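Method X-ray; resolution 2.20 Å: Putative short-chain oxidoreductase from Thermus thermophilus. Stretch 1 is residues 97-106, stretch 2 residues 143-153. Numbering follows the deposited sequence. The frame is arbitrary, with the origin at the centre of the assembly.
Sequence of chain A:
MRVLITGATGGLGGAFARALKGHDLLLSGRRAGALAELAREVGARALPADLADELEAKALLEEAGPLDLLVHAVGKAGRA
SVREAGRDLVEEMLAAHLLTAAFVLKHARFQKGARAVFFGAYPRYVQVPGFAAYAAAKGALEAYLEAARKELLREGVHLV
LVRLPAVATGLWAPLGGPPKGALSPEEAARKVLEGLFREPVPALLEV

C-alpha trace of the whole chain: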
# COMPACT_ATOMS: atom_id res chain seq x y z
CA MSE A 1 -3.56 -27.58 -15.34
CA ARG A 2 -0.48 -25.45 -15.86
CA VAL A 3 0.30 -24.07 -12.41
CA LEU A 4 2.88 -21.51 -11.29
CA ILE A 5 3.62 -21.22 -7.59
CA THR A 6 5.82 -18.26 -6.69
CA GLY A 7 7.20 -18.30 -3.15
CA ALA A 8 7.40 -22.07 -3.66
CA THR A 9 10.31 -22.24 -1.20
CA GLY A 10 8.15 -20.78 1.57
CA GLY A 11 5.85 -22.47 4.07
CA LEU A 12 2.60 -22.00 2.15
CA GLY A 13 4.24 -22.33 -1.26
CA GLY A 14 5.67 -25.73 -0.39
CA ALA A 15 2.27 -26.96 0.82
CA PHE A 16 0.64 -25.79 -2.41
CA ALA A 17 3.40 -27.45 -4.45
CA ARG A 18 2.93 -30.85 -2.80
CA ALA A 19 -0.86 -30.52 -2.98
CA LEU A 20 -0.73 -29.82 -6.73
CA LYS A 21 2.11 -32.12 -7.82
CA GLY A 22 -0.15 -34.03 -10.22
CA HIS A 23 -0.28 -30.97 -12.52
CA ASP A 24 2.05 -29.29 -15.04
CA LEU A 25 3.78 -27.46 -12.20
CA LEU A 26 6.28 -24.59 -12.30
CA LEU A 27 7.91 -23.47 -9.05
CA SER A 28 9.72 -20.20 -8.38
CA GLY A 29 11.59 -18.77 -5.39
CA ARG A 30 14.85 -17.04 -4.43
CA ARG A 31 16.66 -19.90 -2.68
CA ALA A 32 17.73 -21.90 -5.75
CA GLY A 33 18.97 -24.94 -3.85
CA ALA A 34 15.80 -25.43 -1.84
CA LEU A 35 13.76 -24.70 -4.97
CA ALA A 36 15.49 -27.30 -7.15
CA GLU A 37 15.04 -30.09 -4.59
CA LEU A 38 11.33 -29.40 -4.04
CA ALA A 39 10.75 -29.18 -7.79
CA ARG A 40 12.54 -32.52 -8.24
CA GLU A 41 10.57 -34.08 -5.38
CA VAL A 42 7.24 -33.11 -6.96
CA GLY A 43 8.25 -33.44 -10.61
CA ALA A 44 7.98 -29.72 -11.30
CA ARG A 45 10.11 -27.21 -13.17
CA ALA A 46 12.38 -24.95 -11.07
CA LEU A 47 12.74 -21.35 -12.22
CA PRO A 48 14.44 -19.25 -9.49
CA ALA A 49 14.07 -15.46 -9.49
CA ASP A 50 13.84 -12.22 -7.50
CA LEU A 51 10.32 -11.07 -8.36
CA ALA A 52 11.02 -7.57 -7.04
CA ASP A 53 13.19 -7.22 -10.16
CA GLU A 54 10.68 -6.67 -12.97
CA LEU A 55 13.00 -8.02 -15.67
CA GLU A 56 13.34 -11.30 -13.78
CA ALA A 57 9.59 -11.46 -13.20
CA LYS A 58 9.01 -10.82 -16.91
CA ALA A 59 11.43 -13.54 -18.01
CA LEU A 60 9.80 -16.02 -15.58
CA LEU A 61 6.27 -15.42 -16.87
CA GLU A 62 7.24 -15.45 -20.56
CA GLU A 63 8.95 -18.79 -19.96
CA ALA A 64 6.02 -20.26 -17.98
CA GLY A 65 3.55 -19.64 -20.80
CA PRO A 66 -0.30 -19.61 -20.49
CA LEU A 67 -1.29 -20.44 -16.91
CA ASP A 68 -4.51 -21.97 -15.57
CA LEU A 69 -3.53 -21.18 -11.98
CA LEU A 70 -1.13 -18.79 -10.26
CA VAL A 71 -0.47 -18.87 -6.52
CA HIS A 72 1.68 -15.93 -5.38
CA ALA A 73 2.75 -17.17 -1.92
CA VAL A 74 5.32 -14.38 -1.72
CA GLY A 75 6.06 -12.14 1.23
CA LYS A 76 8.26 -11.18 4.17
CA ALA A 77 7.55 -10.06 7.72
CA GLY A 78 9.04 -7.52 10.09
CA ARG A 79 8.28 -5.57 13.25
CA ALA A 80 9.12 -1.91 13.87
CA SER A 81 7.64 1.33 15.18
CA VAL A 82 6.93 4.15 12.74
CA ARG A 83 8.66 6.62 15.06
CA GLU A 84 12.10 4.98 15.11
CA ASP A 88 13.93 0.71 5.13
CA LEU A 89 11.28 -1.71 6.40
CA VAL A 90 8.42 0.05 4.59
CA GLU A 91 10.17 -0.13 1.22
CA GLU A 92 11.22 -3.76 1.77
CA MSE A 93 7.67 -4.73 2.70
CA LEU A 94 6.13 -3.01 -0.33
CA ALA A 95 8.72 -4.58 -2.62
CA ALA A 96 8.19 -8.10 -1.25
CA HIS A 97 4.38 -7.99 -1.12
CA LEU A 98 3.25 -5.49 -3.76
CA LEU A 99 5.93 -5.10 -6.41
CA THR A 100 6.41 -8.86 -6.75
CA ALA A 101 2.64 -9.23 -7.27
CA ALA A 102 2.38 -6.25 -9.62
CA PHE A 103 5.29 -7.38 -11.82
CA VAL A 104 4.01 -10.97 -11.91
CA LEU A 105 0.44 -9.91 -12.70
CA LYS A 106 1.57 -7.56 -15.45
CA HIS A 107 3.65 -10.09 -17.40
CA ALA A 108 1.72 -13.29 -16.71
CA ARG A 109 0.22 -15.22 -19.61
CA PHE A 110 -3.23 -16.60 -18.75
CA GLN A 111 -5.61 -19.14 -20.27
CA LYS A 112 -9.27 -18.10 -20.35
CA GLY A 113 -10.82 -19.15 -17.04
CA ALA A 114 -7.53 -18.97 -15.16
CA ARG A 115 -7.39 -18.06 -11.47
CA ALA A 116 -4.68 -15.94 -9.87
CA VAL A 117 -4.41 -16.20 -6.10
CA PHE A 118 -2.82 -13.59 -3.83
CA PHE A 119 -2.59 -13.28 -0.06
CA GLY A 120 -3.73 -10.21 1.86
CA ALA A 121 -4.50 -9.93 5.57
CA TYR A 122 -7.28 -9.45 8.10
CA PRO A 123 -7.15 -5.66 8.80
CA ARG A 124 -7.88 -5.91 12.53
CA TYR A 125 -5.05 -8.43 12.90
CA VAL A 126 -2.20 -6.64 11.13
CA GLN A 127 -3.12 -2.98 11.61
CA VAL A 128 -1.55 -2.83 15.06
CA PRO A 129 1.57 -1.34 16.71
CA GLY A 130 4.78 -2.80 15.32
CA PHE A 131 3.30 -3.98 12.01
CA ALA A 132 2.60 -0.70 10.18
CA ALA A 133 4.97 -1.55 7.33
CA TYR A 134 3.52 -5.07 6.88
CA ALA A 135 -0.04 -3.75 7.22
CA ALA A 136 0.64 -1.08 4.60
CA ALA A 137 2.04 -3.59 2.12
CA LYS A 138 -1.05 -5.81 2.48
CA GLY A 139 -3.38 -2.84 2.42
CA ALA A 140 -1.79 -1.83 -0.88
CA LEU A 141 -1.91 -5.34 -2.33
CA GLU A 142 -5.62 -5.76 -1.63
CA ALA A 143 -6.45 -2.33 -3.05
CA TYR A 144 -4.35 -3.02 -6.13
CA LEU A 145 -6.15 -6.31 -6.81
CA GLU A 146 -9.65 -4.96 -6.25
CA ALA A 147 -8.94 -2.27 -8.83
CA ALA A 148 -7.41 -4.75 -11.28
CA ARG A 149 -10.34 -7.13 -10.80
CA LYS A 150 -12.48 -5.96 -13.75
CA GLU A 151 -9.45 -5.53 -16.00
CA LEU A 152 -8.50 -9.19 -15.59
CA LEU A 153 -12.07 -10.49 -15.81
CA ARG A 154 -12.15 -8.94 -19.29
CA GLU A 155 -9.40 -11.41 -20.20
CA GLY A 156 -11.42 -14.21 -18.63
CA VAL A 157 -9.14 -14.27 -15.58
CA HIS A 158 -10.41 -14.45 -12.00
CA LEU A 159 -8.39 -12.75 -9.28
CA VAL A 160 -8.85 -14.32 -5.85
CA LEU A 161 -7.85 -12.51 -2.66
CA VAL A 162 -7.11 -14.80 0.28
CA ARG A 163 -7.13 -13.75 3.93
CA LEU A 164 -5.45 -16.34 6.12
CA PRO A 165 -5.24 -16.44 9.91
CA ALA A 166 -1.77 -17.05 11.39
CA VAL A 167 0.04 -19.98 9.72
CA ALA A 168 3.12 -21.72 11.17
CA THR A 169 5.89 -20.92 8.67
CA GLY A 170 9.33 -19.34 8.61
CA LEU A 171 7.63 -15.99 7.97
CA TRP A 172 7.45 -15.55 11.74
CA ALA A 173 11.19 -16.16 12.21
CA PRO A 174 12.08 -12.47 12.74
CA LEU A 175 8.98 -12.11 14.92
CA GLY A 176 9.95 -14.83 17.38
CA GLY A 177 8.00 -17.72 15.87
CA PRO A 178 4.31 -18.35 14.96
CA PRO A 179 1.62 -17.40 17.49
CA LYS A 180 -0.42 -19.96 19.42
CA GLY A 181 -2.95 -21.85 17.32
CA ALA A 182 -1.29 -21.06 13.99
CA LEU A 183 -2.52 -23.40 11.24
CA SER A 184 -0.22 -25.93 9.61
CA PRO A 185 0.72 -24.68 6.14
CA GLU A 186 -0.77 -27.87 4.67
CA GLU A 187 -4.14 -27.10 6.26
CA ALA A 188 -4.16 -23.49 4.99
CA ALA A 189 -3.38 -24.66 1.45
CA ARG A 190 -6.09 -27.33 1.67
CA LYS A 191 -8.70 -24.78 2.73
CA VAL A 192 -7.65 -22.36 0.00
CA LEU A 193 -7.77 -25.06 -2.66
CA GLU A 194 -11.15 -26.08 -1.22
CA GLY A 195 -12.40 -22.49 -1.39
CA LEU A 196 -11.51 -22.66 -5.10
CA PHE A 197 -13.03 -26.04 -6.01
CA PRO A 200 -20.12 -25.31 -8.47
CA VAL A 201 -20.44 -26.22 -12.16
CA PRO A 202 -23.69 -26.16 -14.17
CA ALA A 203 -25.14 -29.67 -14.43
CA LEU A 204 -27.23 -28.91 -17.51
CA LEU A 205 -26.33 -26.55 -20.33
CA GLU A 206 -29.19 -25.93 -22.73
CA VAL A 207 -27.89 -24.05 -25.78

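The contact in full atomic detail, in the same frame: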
# COMPACT_ATOMS: atom_id res chain seq x y z
N HIS A 97 5.81 -7.69 -0.95
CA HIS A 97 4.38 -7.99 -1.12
C HIS A 97 3.68 -7.43 -2.35
O HIS A 97 2.93 -8.14 -3.01
CB HIS A 97 3.58 -7.53 0.11
CG HIS A 97 3.96 -8.22 1.38
ND1 HIS A 97 5.04 -7.83 2.14
CD2 HIS A 97 3.39 -9.25 2.04
CE1 HIS A 97 5.12 -8.59 3.22
NE2 HIS A 97 4.12 -9.46 3.18
N LEU A 98 3.92 -6.15 -2.65
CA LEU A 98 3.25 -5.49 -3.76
C LEU A 98 3.95 -5.51 -5.11
O LEU A 98 3.33 -5.87 -6.12
CB LEU A 98 2.93 -4.03 -3.39
CG LEU A 98 2.25 -3.17 -4.45
CD1 LEU A 98 0.85 -3.71 -4.72
CD2 LEU A 98 2.16 -1.72 -3.96
N LEU A 99 5.21 -5.12 -5.15
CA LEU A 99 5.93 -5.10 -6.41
C LEU A 99 6.05 -6.49 -7.03
O LEU A 99 5.90 -6.64 -8.24
CB LEU A 99 7.32 -4.47 -6.23
CG LEU A 99 7.32 -3.00 -5.76
CD1 LEU A 99 8.73 -2.45 -5.85
CD2 LEU A 99 6.38 -2.15 -6.62
N THR A 100 6.30 -7.51 -6.21
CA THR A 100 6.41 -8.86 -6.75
C THR A 100 5.09 -9.23 -7.43
O THR A 100 5.09 -9.74 -8.55
CB THR A 100 6.68 -9.90 -5.64
OG1 THR A 100 5.61 -9.89 -4.68
CG2 THR A 100 8.01 -9.60 -4.94
N ALA A 101 3.98 -8.94 -6.76
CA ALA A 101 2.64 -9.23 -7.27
C ALA A 101 2.31 -8.42 -8.52
O ALA A 101 1.77 -8.95 -9.49
CB ALA A 101 1.60 -8.95 -6.19
N ALA A 102 2.65 -7.13 -8.49
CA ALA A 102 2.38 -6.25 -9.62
C ALA A 102 3.19 -6.67 -10.85
O ALA A 102 2.65 -6.72 -11.96
CB ALA A 102 2.70 -4.79 -9.24
N PHE A 103 4.47 -6.96 -10.68
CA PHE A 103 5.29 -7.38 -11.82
C PHE A 103 4.81 -8.73 -12.37
O PHE A 103 4.73 -8.92 -13.58
CB PHE A 103 6.77 -7.45 -11.44
CG PHE A 103 7.38 -6.12 -11.06
CD1 PHE A 103 6.83 -4.93 -11.53
CD2 PHE A 103 8.51 -6.07 -10.25
CE1 PHE A 103 7.40 -3.70 -11.19
CE2 PHE A 103 9.09 -4.84 -9.91
CZ PHE A 103 8.53 -3.66 -10.38
N VAL A 104 4.49 -9.66 -11.48
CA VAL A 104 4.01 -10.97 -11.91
C VAL A 104 2.69 -10.84 -12.67
O VAL A 104 2.53 -11.39 -13.75
CB VAL A 104 3.81 -11.91 -10.70
CG1 VAL A 104 2.96 -13.12 -11.10
CG2 VAL A 104 5.17 -12.38 -10.18
N LEU A 105 1.75 -10.10 -12.10
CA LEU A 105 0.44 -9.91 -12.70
C LEU A 105 0.49 -9.20 -14.05
O LEU A 105 -0.33 -9.46 -14.94
CB LEU A 105 -0.48 -9.15 -11.74
CG LEU A 105 -1.94 -8.99 -12.17
CD1 LEU A 105 -2.55 -10.37 -12.43
CD2 LEU A 105 -2.71 -8.25 -11.09
N LYS A 106 1.45 -8.30 -14.21
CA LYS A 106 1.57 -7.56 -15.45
C LYS A 106 2.08 -8.40 -16.62
O LYS A 106 1.60 -8.27 -17.74
CB LYS A 106 2.52 -6.37 -15.27
CG LYS A 106 2.82 -5.61 -16.56
CD LYS A 106 3.81 -4.47 -16.33
CE LYS A 106 4.09 -3.70 -17.62
NZ LYS A 106 5.14 -2.67 -17.44
N ALA A 143 -5.87 -3.44 -2.29
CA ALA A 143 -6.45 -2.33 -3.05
C ALA A 143 -6.08 -2.48 -4.51
O ALA A 143 -6.91 -2.26 -5.40
CB ALA A 143 -5.95 -0.98 -2.50
N TYR A 144 -4.83 -2.84 -4.77
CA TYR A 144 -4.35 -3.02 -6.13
C TYR A 144 -5.18 -4.07 -6.88
O TYR A 144 -5.62 -3.85 -8.01
CB TYR A 144 -2.89 -3.45 -6.11
CG TYR A 144 -2.21 -3.39 -7.46
CD1 TYR A 144 -1.87 -2.16 -8.03
CD2 TYR A 144 -1.89 -4.55 -8.16
CE1 TYR A 144 -1.22 -2.08 -9.25
CE2 TYR A 144 -1.23 -4.49 -9.39
CZ TYR A 144 -0.90 -3.25 -9.93
OH TYR A 144 -0.26 -3.18 -11.13
N LEU A 145 -5.40 -5.20 -6.22
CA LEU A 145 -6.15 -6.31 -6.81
C LEU A 145 -7.62 -5.99 -7.04
O LEU A 145 -8.18 -6.38 -8.07
CB LEU A 145 -6.02 -7.55 -5.92
CG LEU A 145 -4.59 -8.10 -5.81
CD1 LEU A 145 -4.55 -9.25 -4.81
CD2 LEU A 145 -4.11 -8.57 -7.18
N GLU A 146 -8.25 -5.30 -6.10
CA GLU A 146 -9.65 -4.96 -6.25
C GLU A 146 -9.83 -4.09 -7.48
O GLU A 146 -10.79 -4.25 -8.23
CB GLU A 146 -10.17 -4.24 -5.01
CG GLU A 146 -11.63 -3.81 -5.10
CD GLU A 146 -12.54 -4.92 -5.58
OE1 GLU A 146 -12.44 -6.05 -5.06
OE2 GLU A 146 -13.36 -4.67 -6.49
N ALA A 147 -8.89 -3.17 -7.69
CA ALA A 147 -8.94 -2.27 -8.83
C ALA A 147 -8.70 -3.01 -10.14
O ALA A 147 -9.34 -2.74 -11.15
CB ALA A 147 -7.88 -1.17 -8.67
N ALA A 148 -7.76 -3.96 -10.11
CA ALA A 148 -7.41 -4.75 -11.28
C ALA A 148 -8.43 -5.83 -11.60
O ALA A 148 -8.42 -6.40 -12.69
CB ALA A 148 -6.04 -5.39 -11.06
N ARG A 149 -9.32 -6.09 -10.65
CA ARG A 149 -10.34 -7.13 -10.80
C ARG A 149 -11.10 -7.15 -12.13
O ARG A 149 -11.12 -8.17 -12.81
CB ARG A 149 -11.32 -7.05 -9.63
CG ARG A 149 -12.18 -8.28 -9.45
CD ARG A 149 -13.00 -8.21 -8.17
NE ARG A 149 -12.16 -8.29 -6.97
CZ ARG A 149 -11.47 -9.37 -6.61
NH1 ARG A 149 -11.52 -10.47 -7.35
NH2 ARG A 149 -10.75 -9.36 -5.49
N LYS A 150 -11.72 -6.02 -12.50
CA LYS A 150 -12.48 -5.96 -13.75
C LYS A 150 -11.60 -6.01 -14.99
O LYS A 150 -12.03 -6.49 -16.04
CB LYS A 150 -13.36 -4.70 -13.78
CG LYS A 150 -14.43 -4.69 -12.70
CD LYS A 150 -15.24 -3.41 -12.72
CE LYS A 150 -16.05 -3.27 -14.00
NZ LYS A 150 -16.96 -2.09 -13.95
N GLU A 151 -10.38 -5.51 -14.88
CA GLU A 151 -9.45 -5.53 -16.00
C GLU A 151 -9.15 -6.98 -16.38
O GLU A 151 -9.20 -7.35 -17.54
CB GLU A 151 -8.14 -4.83 -15.64
CG GLU A 151 -8.23 -3.33 -15.51
CD GLU A 151 -6.88 -2.70 -15.20
OE1 GLU A 151 -5.90 -2.98 -15.93
OE2 GLU A 151 -6.80 -1.92 -14.23
N LEU A 152 -8.83 -7.79 -15.37
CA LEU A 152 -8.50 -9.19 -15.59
C LEU A 152 -9.70 -10.03 -16.02
O LEU A 152 -9.57 -10.92 -16.86
CB LEU A 152 -7.87 -9.78 -14.32
CG LEU A 152 -6.38 -9.50 -14.12
CD1 LEU A 152 -5.58 -10.31 -15.14
CD2 LEU A 152 -6.08 -8.01 -14.28
N LEU A 153 -10.87 -9.74 -15.46
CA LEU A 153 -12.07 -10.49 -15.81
C LEU A 153 -12.35 -10.34 -17.30
O LEU A 153 -12.91 -11.24 -17.93
CB LEU A 153 -13.27 -9.99 -15.00
CG LEU A 153 -14.54 -10.84 -15.08
CD1 LEU A 153 -14.24 -12.28 -14.65
CD2 LEU A 153 -15.60 -10.23 -14.19
O HOH W 1 0.33 -5.34 -12.43

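Two helical segments of the putative short-chain oxidoreductase, residues 97-106 and 143-153, run side by side in nearly the same direction, their N-to-C axes 18° apart and 11.4 Å from each other at closest approach. That spacing is wide for a helix pair, so the backbones do not touch and the gap is bridged by side chains; the buried surface is modest, 291 Å² summed over both sides. Within the first stretch, which lies mid-helix, a wider pi-type turn at 97-99 gives way to regular i to i+4 bonding, from Ala 102 N to Leu 98 O (2.8 Å) through Lys 106 N to Ala 102 O (3.0 Å). The second is kinked: the N atoms of Lys 150 and Glu 151 lack a bond to the preceding turn, and the regular pattern resumes with Leu 152 N to Ala 148 O at 3.0 Å.

The main bump is Leu 105. Its CA-to-CB bond points toward the second helix, and its side chain sits as a knob in a hole lined by Tyr 144, Leu 145, Ala 148 and Leu 152. Leu 105 CD2 reaches Leu 145 CD2 at 4.2 Å, Ala 148 CB at 4.4 Å and Tyr 144 CE2 at 4.4 Å, while Leu 105 CD1 meets Leu 152 CD1 at 4.1 Å. The small methyl of Ala 148 forms one wall of the hollow, with larger side chains making up the rest. Leu 145 leaves its backbone sideways, but the end of its side chain comes nearer and so joins the lining. All these contacts are apolar, held by van der Waals packing and the exclusion of water from aliphatic and aromatic surface.

The reciprocal bump is Tyr 144, which also points toward its partner helix and extends with chi1 at -168° (t). Along its length it meets Leu 98, Ala 102 and Leu 105, spaced three or four residues apart and therefore on neighbouring turns of the first helix. Leu 98 CD1 packs against Tyr 144 CB at 4.0 Å; the leucine starts out sideways, but its end swings closer. Farther out, Ala 102 CB lies 3.9 Å from both Tyr 144 CE2 and Tyr 144 OH. The alanine methyl is short, and here the CA atoms of Ala 102 and Tyr 144 come within 8.2 Å, against 9.4 Å between those of Leu 105 and Leu 152. All three neighbours approach the ring obliquely.

No direct hydrogen bond or salt bridge crosses the interface. The polar end of Tyr 144 is instead served by a water: Tyr 144 OH donates to it at 2.6 Å, and the water donates to Ala 102 O at 2.7 Å. This carbonyl also accepts the helical bond from Lys 106 N, so the water adds a second partner and ties the tyrosine to the opposing backbone. Charged chemistry stays off the contact: Arg 149 NE bonds Glu 146 OE1 at 3.0 Å in a salt bridge within the second helix, and neither residue touches the first.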